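Local coordinates for protein putative oxidoreductase yhhX (Escherichia coli K-12, PDB 3F4L) that probably works as an NADP-dependent oxidoreductase of the Gfo/Idh/MocA family, perhaps oxidising scyllo-inositol, at residues H18-W29 and D297-Y306. Sequence-based numbering, arbitrary orientation.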
ATOM      1  N   HIS A  18     -28.842  14.877   0.594  1.00 20.79           N
ATOM      2  CA  HIS A  18     -30.077  14.389  -0.005  1.00 19.25           C
ATOM      3  C   HIS A  18     -30.913  15.469  -0.681  1.00 18.34           C
ATOM      4  O   HIS A  18     -31.122  15.438  -1.892  1.00 18.91           O
ATOM      5  CB  HIS A  18     -30.927  13.683   1.055  1.00 18.38           C
ATOM      6  CG  HIS A  18     -30.328  12.403   1.548  1.00 20.63           C
ATOM      7  ND1 HIS A  18     -30.496  11.202   0.893  1.00 15.14           N
ATOM      8  CD2 HIS A  18     -29.548  12.137   2.623  1.00 18.59           C
ATOM      9  CE1 HIS A  18     -29.850  10.251   1.545  1.00 18.75           C
ATOM     10  NE2 HIS A  18     -29.265  10.792   2.602  1.00 17.30           N
ATOM     11  N   LEU A  19     -31.389  16.430   0.104  1.00 16.41           N
ATOM     12  CA  LEU A  19     -32.250  17.480  -0.425  1.00 16.08           C
ATOM     13  C   LEU A  19     -31.728  18.261  -1.628  1.00 17.77           C
ATOM     14  O   LEU A  19     -32.479  18.512  -2.573  1.00 15.49           O
ATOM     15  CB  LEU A  19     -32.659  18.426   0.717  1.00 17.43           C
ATOM     16  CG  LEU A  19     -34.036  18.167   1.369  1.00 21.88           C
ATOM     17  CD1 LEU A  19     -34.440  16.704   1.235  1.00 21.12           C
ATOM     18  CD2 LEU A  19     -34.020  18.588   2.824  1.00 18.67           C
ATOM     19  N   PRO A  20     -30.438  18.641  -1.625  1.00 16.77           N
ATOM     20  CA  PRO A  20     -29.936  19.392  -2.783  1.00 16.10           C
ATOM     21  C   PRO A  20     -30.179  18.650  -4.096  1.00 16.03           C
ATOM     22  O   PRO A  20     -30.445  19.259  -5.134  1.00 16.10           O
ATOM     23  CB  PRO A  20     -28.441  19.546  -2.479  1.00 15.33           C
ATOM     24  CG  PRO A  20     -28.404  19.584  -0.971  1.00 15.16           C
ATOM     25  CD  PRO A  20     -29.386  18.475  -0.603  1.00 15.58           C
ATOM     26  N   TYR A  21     -30.094  17.328  -4.035  1.00 14.26           N
ATOM     27  CA  TYR A  21     -30.270  16.476  -5.206  1.00 14.42           C
ATOM     28  C   TYR A  21     -31.732  16.138  -5.498  1.00 16.45           C
ATOM     29  O   TYR A  21     -32.158  16.112  -6.657  1.00 15.81           O
ATOM     30  CB  TYR A  21     -29.467  15.185  -5.006  1.00 15.43           C
ATOM     31  CG  TYR A  21     -27.980  15.424  -4.938  1.00 13.68           C
ATOM     32  CD1 TYR A  21     -27.227  15.609  -6.105  1.00 16.02           C
ATOM     33  CD2 TYR A  21     -27.329  15.521  -3.713  1.00 13.41           C
ATOM     34  CE1 TYR A  21     -25.878  15.882  -6.050  1.00 10.30           C
ATOM     35  CE2 TYR A  21     -25.967  15.799  -3.642  1.00 12.37           C
ATOM     36  CZ  TYR A  21     -25.250  15.979  -4.814  1.00 14.56           C
ATOM     37  OH  TYR A  21     -23.912  16.250  -4.739  1.00 14.82           O
ATOM     38  N   VAL A  22     -32.494  15.871  -4.443  1.00 15.11           N
ATOM     39  CA  VAL A  22     -33.895  15.531  -4.586  1.00 15.31           C
ATOM     40  C   VAL A  22     -34.719  16.730  -5.038  1.00 17.01           C
ATOM     41  O   VAL A  22     -35.624  16.589  -5.867  1.00 16.81           O
ATOM     42  CB  VAL A  22     -34.453  14.980  -3.258  1.00 13.93           C
ATOM     43  CG1 VAL A  22     -35.976  14.770  -3.364  1.00 12.55           C
ATOM     44  CG2 VAL A  22     -33.761  13.659  -2.941  1.00 13.17           C
ATOM     45  N   LEU A  23     -34.402  17.911  -4.508  1.00 18.38           N
ATOM     46  CA  LEU A  23     -35.137  19.116  -4.882  1.00 18.30           C
ATOM     47  C   LEU A  23     -34.792  19.564  -6.307  1.00 20.18           C
ATOM     48  O   LEU A  23     -35.415  20.476  -6.844  1.00 18.63           O
ATOM     49  CB  LEU A  23     -34.858  20.245  -3.880  1.00 15.77           C
ATOM     50  CG  LEU A  23     -35.193  19.899  -2.424  1.00 18.67           C
ATOM     51  CD1 LEU A  23     -34.756  21.044  -1.493  1.00 19.84           C
ATOM     52  CD2 LEU A  23     -36.694  19.635  -2.291  1.00 18.09           C
ATOM     53  N   ASN A  24     -33.797  18.924  -6.916  1.00 21.39           N
ATOM     54  CA  ASN A  24     -33.420  19.259  -8.290  1.00 23.99           C
ATOM     55  C   ASN A  24     -34.129  18.287  -9.250  1.00 24.76           C
ATOM     56  O   ASN A  24     -33.946  18.356 -10.473  1.00 24.77           O
ATOM     57  CB  ASN A  24     -31.906  19.133  -8.473  1.00 26.89           C
ATOM     58  CG  ASN A  24     -31.309  20.292  -9.263  1.00 32.51           C
ATOM     59  OD1 ASN A  24     -31.829  20.692 -10.312  1.00 31.99           O
ATOM     60  ND2 ASN A  24     -30.201  20.829  -8.765  1.00 33.76           N
ATOM     61  N   ARG A  25     -34.928  17.382  -8.686  1.00 21.77           N
ATOM     62  CA  ARG A  25     -35.657  16.391  -9.477  1.00 20.78           C
ATOM     63  C   ARG A  25     -37.161  16.461  -9.207  1.00 21.30           C
ATOM     64  O   ARG A  25     -37.816  15.430  -9.060  1.00 20.93           O
ATOM     65  CB  ARG A  25     -35.136  14.980  -9.155  1.00 21.88           C
ATOM     66  CG  ARG A  25     -33.631  14.792  -9.432  1.00 23.05           C
ATOM     67  CD  ARG A  25     -33.095  13.467  -8.898  1.00 21.42           C
ATOM     68  NE  ARG A  25     -31.643  13.356  -9.046  1.00 29.59           N
ATOM     69  CZ  ARG A  25     -31.002  13.363 -10.208  1.00 27.94           C
ATOM     70  NH1 ARG A  25     -31.687  13.472 -11.339  1.00 36.82           N
ATOM     71  NH2 ARG A  25     -29.682  13.266 -10.250  1.00 29.16           N
ATOM     72  N   LYS A  26     -37.706  17.673  -9.145  1.00 19.27           N
ATOM     73  CA  LYS A  26     -39.130  17.854  -8.883  1.00 21.68           C
ATOM     74  C   LYS A  26     -40.054  17.160  -9.891  1.00 21.08           C
ATOM     75  O   LYS A  26     -41.224  16.927  -9.600  1.00 19.12           O
ATOM     76  CB  LYS A  26     -39.468  19.350  -8.816  1.00 22.08           C
ATOM     77  CG  LYS A  26     -38.786  20.102  -7.674  1.00 25.19           C
ATOM     78  CD  LYS A  26     -39.813  20.602  -6.660  1.00 26.72           C
ATOM     79  CE  LYS A  26     -39.161  21.262  -5.450  1.00 25.94           C
ATOM     80  NZ  LYS A  26     -38.407  22.494  -5.794  1.00 25.44           N
ATOM     81  N   ASP A  27     -39.543  16.843 -11.077  1.00 23.60           N
ATOM     82  CA  ASP A  27     -40.366  16.161 -12.071  1.00 26.92           C
ATOM     83  C   ASP A  27     -40.384  14.655 -11.824  1.00 25.69           C
ATOM     84  O   ASP A  27     -41.185  13.931 -12.426  1.00 23.49           O
ATOM     85  CB  ASP A  27     -39.858  16.452 -13.494  1.00 32.65           C
ATOM     86  CG  ASP A  27     -38.344  16.527 -13.571  1.00 39.45           C
ATOM     87  OD1 ASP A  27     -37.668  15.626 -13.021  1.00 43.79           O
ATOM     88  OD2 ASP A  27     -37.826  17.490 -14.185  1.00 45.00           O
ATOM     89  N   SER A  28     -39.516  14.196 -10.923  1.00 22.64           N
ATOM     90  CA  SER A  28     -39.408  12.777 -10.586  1.00 23.53           C
ATOM     91  C   SER A  28     -39.842  12.480  -9.152  1.00 22.95           C
ATOM     92  O   SER A  28     -40.486  11.461  -8.883  1.00 23.24           O
ATOM     93  CB  SER A  28     -37.960  12.305 -10.754  1.00 23.43           C
ATOM     94  OG  SER A  28     -37.460  12.641 -12.032  1.00 32.27           O
ATOM     95  N   TRP A  29     -39.483  13.374  -8.234  1.00 19.88           N
ATOM     96  CA  TRP A  29     -39.811  13.195  -6.829  1.00 19.17           C
ATOM     97  C   TRP A  29     -40.398  14.429  -6.160  1.00 19.19           C
ATOM     98  O   TRP A  29     -40.113  15.559  -6.553  1.00 19.43           O
ATOM     99  CB  TRP A  29     -38.563  12.807  -6.041  1.00 18.48           C
ATOM    100  CG  TRP A  29     -37.903  11.562  -6.490  1.00 17.19           C
ATOM    101  CD1 TRP A  29     -37.063  11.410  -7.556  1.00 16.83           C
ATOM    102  CD2 TRP A  29     -38.015  10.282  -5.874  1.00 16.07           C
ATOM    103  NE1 TRP A  29     -36.638  10.102  -7.637  1.00 17.10           N
ATOM    104  CE2 TRP A  29     -37.209   9.389  -6.615  1.00 16.62           C
ATOM    105  CE3 TRP A  29     -38.721   9.798  -4.763  1.00 16.08           C
ATOM    106  CZ2 TRP A  29     -37.087   8.035  -6.280  1.00 15.93           C
ATOM    107  CZ3 TRP A  29     -38.602   8.453  -4.431  1.00 17.17           C
ATOM    108  CH2 TRP A  29     -37.789   7.587  -5.189  1.00 13.38           C
ATOM    109  N   ASP A 297     -22.609  12.359  -9.604  1.00 26.97           N
ATOM    110  CA  ASP A 297     -23.920  12.884  -9.237  1.00 24.10           C
ATOM    111  C   ASP A 297     -24.592  11.963  -8.218  1.00 22.82           C
ATOM    112  O   ASP A 297     -25.113  10.897  -8.577  1.00 21.69           O
ATOM    113  CB  ASP A 297     -24.784  13.031 -10.500  1.00 25.47           C
ATOM    114  CG  ASP A 297     -26.175  13.584 -10.209  1.00 25.74           C
ATOM    115  OD1 ASP A 297     -26.401  14.105  -9.100  1.00 25.41           O
ATOM    116  OD2 ASP A 297     -27.046  13.505 -11.102  1.00 27.41           O
ATOM    117  N   TYR A 298     -24.583  12.376  -6.950  1.00 20.78           N
ATOM    118  CA  TYR A 298     -25.180  11.563  -5.890  1.00 18.25           C
ATOM    119  C   TYR A 298     -26.671  11.325  -6.096  1.00 16.77           C
ATOM    120  O   TYR A 298     -27.236  10.383  -5.541  1.00 16.00           O
ATOM    121  CB  TYR A 298     -24.957  12.207  -4.520  1.00 16.60           C
ATOM    122  CG  TYR A 298     -23.504  12.310  -4.122  1.00 15.94           C
ATOM    123  CD1 TYR A 298     -22.581  11.345  -4.531  1.00 16.36           C
ATOM    124  CD2 TYR A 298     -23.054  13.340  -3.293  1.00 16.94           C
ATOM    125  CE1 TYR A 298     -21.250  11.398  -4.122  1.00 15.86           C
ATOM    126  CE2 TYR A 298     -21.715  13.401  -2.874  1.00 14.26           C
ATOM    127  CZ  TYR A 298     -20.825  12.425  -3.295  1.00 16.42           C
ATOM    128  OH  TYR A 298     -19.507  12.457  -2.885  1.00 17.77           O
ATOM    129  N   GLY A 299     -27.290  12.176  -6.911  1.00 14.01           N
ATOM    130  CA  GLY A 299     -28.713  12.054  -7.179  1.00 15.08           C
ATOM    131  C   GLY A 299     -29.049  10.850  -8.032  1.00 17.15           C
ATOM    132  O   GLY A 299     -30.218  10.488  -8.180  1.00 15.61           O
ATOM    133  N   ARG A 300     -28.023  10.226  -8.596  1.00 15.14           N
ATOM    134  CA  ARG A 300     -28.238   9.054  -9.427  1.00 18.19           C
ATOM    135  C   ARG A 300     -28.793   7.903  -8.589  1.00 16.46           C
ATOM    136  O   ARG A 300     -29.331   6.946  -9.131  1.00 17.91           O
ATOM    137  CB  ARG A 300     -26.937   8.685 -10.154  1.00 17.57           C
ATOM    138  CG  ARG A 300     -26.714   9.608 -11.361  1.00 24.20           C
ATOM    139  CD  ARG A 300     -25.260   9.742 -11.804  1.00 27.86           C
ATOM    140  NE  ARG A 300     -24.693   8.489 -12.280  1.00 31.15           N
ATOM    141  CZ  ARG A 300     -23.482   8.380 -12.820  1.00 33.63           C
ATOM    142  NH1 ARG A 300     -22.721   9.464 -12.950  1.00 31.97           N
ATOM    143  NH2 ARG A 300     -23.032   7.191 -13.219  1.00 31.88           N
ATOM    144  N   VAL A 301     -28.670   8.019  -7.269  1.00 14.96           N
ATOM    145  CA  VAL A 301     -29.202   7.023  -6.350  1.00 14.56           C
ATOM    146  C   VAL A 301     -30.722   7.112  -6.458  1.00 16.06           C
ATOM    147  O   VAL A 301     -31.418   6.103  -6.545  1.00 16.38           O
ATOM    148  CB  VAL A 301     -28.785   7.320  -4.882  1.00 13.64           C
ATOM    149  CG1 VAL A 301     -29.609   6.453  -3.918  1.00 14.23           C
ATOM    150  CG2 VAL A 301     -27.286   7.044  -4.683  1.00 11.61           C
ATOM    151  N   TYR A 302     -31.240   8.335  -6.465  1.00 18.10           N
ATOM    152  CA  TYR A 302     -32.676   8.518  -6.567  1.00 18.26           C
ATOM    153  C   TYR A 302     -33.183   8.175  -7.966  1.00 19.54           C
ATOM    154  O   TYR A 302     -34.317   7.707  -8.122  1.00 19.04           O
ATOM    155  CB  TYR A 302     -33.066   9.940  -6.168  1.00 17.26           C
ATOM    156  CG  TYR A 302     -32.961  10.176  -4.667  1.00 16.96           C
ATOM    157  CD1 TYR A 302     -31.765  10.607  -4.080  1.00 15.86           C
ATOM    158  CD2 TYR A 302     -34.048   9.918  -3.830  1.00 17.34           C
ATOM    159  CE1 TYR A 302     -31.655  10.774  -2.694  1.00 16.85           C
ATOM    160  CE2 TYR A 302     -33.950  10.079  -2.442  1.00 18.20           C
ATOM    161  CZ  TYR A 302     -32.756  10.506  -1.887  1.00 15.99           C
ATOM    162  OH  TYR A 302     -32.670  10.651  -0.532  1.00 18.66           O
ATOM    163  N   ASP A 303     -32.347   8.381  -8.982  1.00 19.02           N
ATOM    164  CA  ASP A 303     -32.769   8.039 -10.336  1.00 19.82           C
ATOM    165  C   ASP A 303     -32.889   6.516 -10.419  1.00 18.91           C
ATOM    166  O   ASP A 303     -33.708   5.999 -11.174  1.00 19.46           O
ATOM    167  CB  ASP A 303     -31.773   8.555 -11.391  1.00 19.20           C
ATOM    168  CG  ASP A 303     -31.659  10.070 -11.396  1.00 22.26           C
ATOM    169  OD1 ASP A 303     -32.688  10.743 -11.188  1.00 21.00           O
ATOM    170  OD2 ASP A 303     -30.547  10.597 -11.615  1.00 21.46           O
ATOM    171  N   ALA A 304     -32.073   5.802  -9.644  1.00 16.89           N
ATOM    172  CA  ALA A 304     -32.122   4.337  -9.630  1.00 18.98           C
ATOM    173  C   ALA A 304     -33.351   3.855  -8.867  1.00 17.59           C
ATOM    174  O   ALA A 304     -34.039   2.918  -9.294  1.00 17.29           O
ATOM    175  CB  ALA A 304     -30.857   3.761  -8.990  1.00 17.44           C
ATOM    176  N   LEU A 305     -33.617   4.484  -7.730  1.00 16.20           N
ATOM    177  CA  LEU A 305     -34.782   4.125  -6.919  1.00 17.19           C
ATOM    178  C   LEU A 305     -36.053   4.375  -7.732  1.00 16.39           C
ATOM    179  O   LEU A 305     -37.028   3.627  -7.627  1.00 17.99           O
ATOM    180  CB  LEU A 305     -34.798   4.948  -5.630  1.00 17.21           C
ATOM    181  CG  LEU A 305     -34.078   4.346  -4.418  1.00 20.56           C
ATOM    182  CD1 LEU A 305     -32.803   3.677  -4.837  1.00 21.53           C
ATOM    183  CD2 LEU A 305     -33.790   5.445  -3.406  1.00 22.28           C
ATOM    184  N   TYR A 306     -36.041   5.418  -8.551  1.00 17.23           N
ATOM    185  CA  TYR A 306     -37.187   5.725  -9.391  1.00 21.15           C
ATOM    186  C   TYR A 306     -37.485   4.522 -10.298  1.00 22.95           C
ATOM    187  O   TYR A 306     -38.597   4.005 -10.315  1.00 22.11           O
ATOM    188  CB  TYR A 306     -36.898   6.942 -10.269  1.00 22.04           C
ATOM    189  CG  TYR A 306     -38.108   7.409 -11.037  1.00 25.16           C
ATOM    190  CD1 TYR A 306     -39.104   8.150 -10.408  1.00 25.10           C
ATOM    191  CD2 TYR A 306     -38.292   7.056 -12.372  1.00 24.33           C
ATOM    192  CE1 TYR A 306     -40.260   8.523 -11.085  1.00 26.17           C
ATOM    193  CE2 TYR A 306     -39.447   7.426 -13.058  1.00 27.35           C
ATOM    194  CZ  TYR A 306     -40.426   8.159 -12.405  1.00 27.59           C
ATOM    195  OH  TYR A 306     -41.582   8.527 -13.067  1.00 29.15           O
TER
HETATM  196  O   HOH W   1     -35.263  10.621 -10.482  1.00 30.12           O
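ND1 of H18 and OH of Y302 share a hydrogen bond of 2.7 Å that joins the first helix of the Rossmann fold to helix 300-311 of the C-terminal family region. The rings meet edge to edge, planes at 89°; across its ring, H18 NE2 is hydrogen-bonded to OE1 of E95. V22 sets CG2 squarely over the centre of the Y302 ring, 3.5 Å from CZ, a CH-pi contact. The same tyrosine turns its edge to the face of the W29 six-membered ring, while the edge of Y306 is turned, offset, toward the face of the five-membered one.

Nearer the solvent, the R25 chain, extended from CG to NE (chi3 -174°), carries the guanidinium to two carboxylates. D297 meets its edge, OD2 lying 2.8 Å from NH2, though the hydrogen bond in this salt bridge is weak and bent. D303 instead stands over a face, its carboxylate plane 87° from the guanidinium's; no N-H points at OD1, 2.9 Å from NH1, so charge alone makes this salt bridge.

Y21 lies against the turn into helix 300-311, with CB of Y298 over its ring 3.9 Å from the centroid. With an alanine here, CB of Y298 would probably lose that ring face and a gap open beside G299. D297 also caps that turn, OD1 accepting from N of G299. One water links W29 and D303, donating to D303 OD1 at 2.7 Å and accepting weakly from W29 NE1.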